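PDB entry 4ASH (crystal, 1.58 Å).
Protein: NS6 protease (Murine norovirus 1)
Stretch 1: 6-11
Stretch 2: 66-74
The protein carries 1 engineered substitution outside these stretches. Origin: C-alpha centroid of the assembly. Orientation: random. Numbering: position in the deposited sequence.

Stretch 1 (6-11) SIWSRV
Stretch 2, residues 66-74: VRPDIPAMV

Arginine is well suited to joining segments that lack a shared sheet or helix, because its planar guanidinium can donate hydrogen bonds along its edge while its faces rest against less polar groups. The NS6 protease of murine norovirus 1 offers a compact example, in which two arginines, one from each stretch, anchor a contact that buries 341 Å², both sides summed; touching residues lie at least 57 positions apart in sequence.

The first stretch is a 3-10 segment from Ser6 to Arg10, with phi near -70° and psi between -11° and -29° over most of its length. Its i to i+3 pattern is set by Arg10 N to Ile7 O at 3.1 Å and Val11 N to Trp8 O at 3.0 Å; at Val11 the backbone extends (-97/117). The second stretch has a type I turn from Arg67 to Ile70, closed by Ile70 N to Arg67 O at 3.3 Å, with Pro68 at -67/-13 and Asp69 at -77/-2. From Ile70 to Val74 it is extended. The backbones stand well apart: the nearest CA pair is Arg10 CA and Ile70 CA, 8.0 Å, and long side chains span the gap, largely to backbone carbonyls.

Arg10 contributes most, with 122 Å² covered. Its CA-to-CB bond points sideways, but an extended m, t, t chain with chi4 at -113° carries the guanidinium across. There Arg10 NH2 donates to Pro71 O at 2.6 Å, and Arg10 NH1 reaches the same Pro71 O at 3.1 Å in a weak bond bent to 128°. The carbonyl lies near the guanidinium plane, leaving both faces free for packing: Ile70 CD1 covers one, 4.2 Å from Arg10 NH1, and Met73 SD the opposite one, 3.6 Å from Arg10 NH1.

Met73 (m, t, p; 58 Å² covered) points toward the first stretch and extends the contact into apolar territory. Met73 CE lies 4.3 Å from Ile7 CD1; the t, t side chain of Ile7, like that of Arg10, starts sideways before its end comes nearer.

Arg67, with 46 Å² covered, makes the reciprocal link through a folded m, m, m chain with chi4 at -89°. Arg67 NH1 donates to Ser9 O at 2.9 Å, nearly linear at 175°, and Arg67 NH2 to Ser9 OG at 3.2 Å. Ser9, a p rotamer, also donates from Ser9 OG to Ser6 O at 3.3 Å. Within the turn, Asp69 (chi1 p) forms a salt bridge with Arg67: Arg67 NE to Asp69 OD1 and Arg67 NH2 to Asp69 OD2 are each 3.0 Å.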

# COMPACT_ATOMS: atom_id res chain seq x y z
N SER A 6 5.73 5.92 -15.54
CA SER A 6 4.52 6.70 -15.27
C SER A 6 3.82 6.29 -13.98
O SER A 6 2.96 7.01 -13.47
CB SER A 6 3.54 6.58 -16.44
OG SER A 6 3.02 5.26 -16.52
N ILE A 7 4.18 5.13 -13.45
CA ILE A 7 3.53 4.61 -12.24
C ILE A 7 3.83 5.50 -11.03
O ILE A 7 3.04 5.59 -10.10
CB ILE A 7 3.96 3.16 -11.95
CG1 ILE A 7 2.94 2.46 -11.05
CG2 ILE A 7 5.36 3.13 -11.34
CD1 ILE A 7 3.17 0.96 -10.93
N TRP A 8 4.99 6.15 -11.05
CA TRP A 8 5.39 6.95 -9.90
C TRP A 8 4.52 8.19 -9.67
O TRP A 8 4.39 8.66 -8.54
CB TRP A 8 6.86 7.37 -10.04
CG TRP A 8 7.80 6.23 -9.84
CD1 TRP A 8 8.36 5.43 -10.79
CD2 TRP A 8 8.27 5.73 -8.58
NE1 TRP A 8 9.16 4.47 -10.21
CE2 TRP A 8 9.12 4.63 -8.85
CE3 TRP A 8 8.05 6.11 -7.26
CZ2 TRP A 8 9.77 3.93 -7.84
CZ3 TRP A 8 8.70 5.40 -6.25
CH2 TRP A 8 9.54 4.32 -6.55
N SER A 9 3.91 8.73 -10.72
CA SER A 9 3.08 9.91 -10.54
C SER A 9 1.82 9.57 -9.75
O SER A 9 1.11 10.48 -9.28
CB SER A 9 2.72 10.56 -11.88
OG SER A 9 1.66 9.85 -12.49
N ARG A 10 1.57 8.27 -9.57
CA ARG A 10 0.44 7.74 -8.80
C ARG A 10 0.71 7.75 -7.30
O ARG A 10 -0.22 7.59 -6.50
CB ARG A 10 0.15 6.27 -9.17
CG ARG A 10 -0.35 6.01 -10.59
CD ARG A 10 -0.56 4.50 -10.75
NE ARG A 10 -0.86 4.14 -12.12
CZ ARG A 10 -2.02 3.66 -12.54
NH1 ARG A 10 -3.01 3.44 -11.68
NH2 ARG A 10 -2.18 3.37 -13.82
N VAL A 11 1.98 7.91 -6.91
CA VAL A 11 2.37 7.91 -5.51
C VAL A 11 2.46 9.36 -5.07
O VAL A 11 3.25 10.14 -5.63
CB VAL A 11 3.72 7.19 -5.29
CG1 VAL A 11 4.08 7.15 -3.81
CG2 VAL A 11 3.68 5.77 -5.86
N VAL A 66 -10.71 11.67 -10.00
CA VAL A 66 -9.79 12.73 -9.59
C VAL A 66 -8.57 12.78 -10.51
O VAL A 66 -8.05 13.87 -10.83
CB VAL A 66 -9.33 12.52 -8.14
CG1 VAL A 66 -8.29 13.58 -7.73
CG2 VAL A 66 -10.53 12.50 -7.18
N ARG A 67 -8.09 11.62 -10.94
CA ARG A 67 -6.96 11.52 -11.86
C ARG A 67 -7.36 10.79 -13.14
O ARG A 67 -7.03 9.62 -13.32
CB ARG A 67 -5.79 10.79 -11.20
CG ARG A 67 -5.12 11.52 -10.02
CD ARG A 67 -4.16 12.61 -10.49
NE ARG A 67 -3.16 12.12 -11.44
CZ ARG A 67 -1.97 11.61 -11.11
NH1 ARG A 67 -1.59 11.51 -9.83
NH2 ARG A 67 -1.16 11.19 -12.07
N PRO A 68 -8.06 11.48 -14.05
CA PRO A 68 -8.51 10.81 -15.28
C PRO A 68 -7.33 10.43 -16.19
O PRO A 68 -7.51 9.65 -17.13
CB PRO A 68 -9.38 11.88 -15.95
CG PRO A 68 -8.84 13.18 -15.45
CD PRO A 68 -8.41 12.91 -14.03
N ASP A 69 -6.15 10.95 -15.90
CA ASP A 69 -4.96 10.70 -16.72
C ASP A 69 -4.34 9.33 -16.50
O ASP A 69 -3.36 8.98 -17.16
CB ASP A 69 -3.90 11.79 -16.50
CG ASP A 69 -3.45 11.90 -15.04
OD1 ASP A 69 -4.32 11.93 -14.15
OD2 ASP A 69 -2.22 12.00 -14.80
N ILE A 70 -4.89 8.54 -15.58
CA ILE A 70 -4.26 7.28 -15.25
C ILE A 70 -5.17 6.08 -15.51
O ILE A 70 -6.36 6.09 -15.18
CB ILE A 70 -3.78 7.24 -13.79
CG1 ILE A 70 -4.96 7.29 -12.83
CG2 ILE A 70 -2.82 8.39 -13.51
CD1 ILE A 70 -4.56 7.31 -11.39
N PRO A 71 -4.62 5.05 -16.15
CA PRO A 71 -5.44 3.85 -16.39
C PRO A 71 -5.61 3.03 -15.11
O PRO A 71 -4.72 3.01 -14.25
CB PRO A 71 -4.60 3.07 -17.41
CG PRO A 71 -3.20 3.46 -17.10
CD PRO A 71 -3.26 4.91 -16.68
N ALA A 72 -6.75 2.36 -14.98
CA ALA A 72 -6.98 1.49 -13.82
C ALA A 72 -5.99 0.34 -13.79
O ALA A 72 -5.65 -0.22 -14.84
CB ALA A 72 -8.41 0.95 -13.84
N MET A 73 -5.57 -0.02 -12.58
CA MET A 73 -4.69 -1.16 -12.31
C MET A 73 -5.43 -2.16 -11.46
O MET A 73 -6.40 -1.82 -10.78
CB MET A 73 -3.47 -0.72 -11.51
CG MET A 73 -2.34 -0.17 -12.32
SD MET A 73 -1.07 0.43 -11.19
CE MET A 73 -0.54 -1.06 -10.37
N VAL A 74 -4.98 -3.41 -11.50
CA VAL A 74 -5.52 -4.45 -10.65
C VAL A 74 -5.03 -4.27 -9.22
O VAL A 74 -3.84 -4.07 -8.98
CB VAL A 74 -5.04 -5.83 -11.14
CG1 VAL A 74 -5.37 -6.91 -10.14
CG2 VAL A 74 -5.66 -6.14 -12.50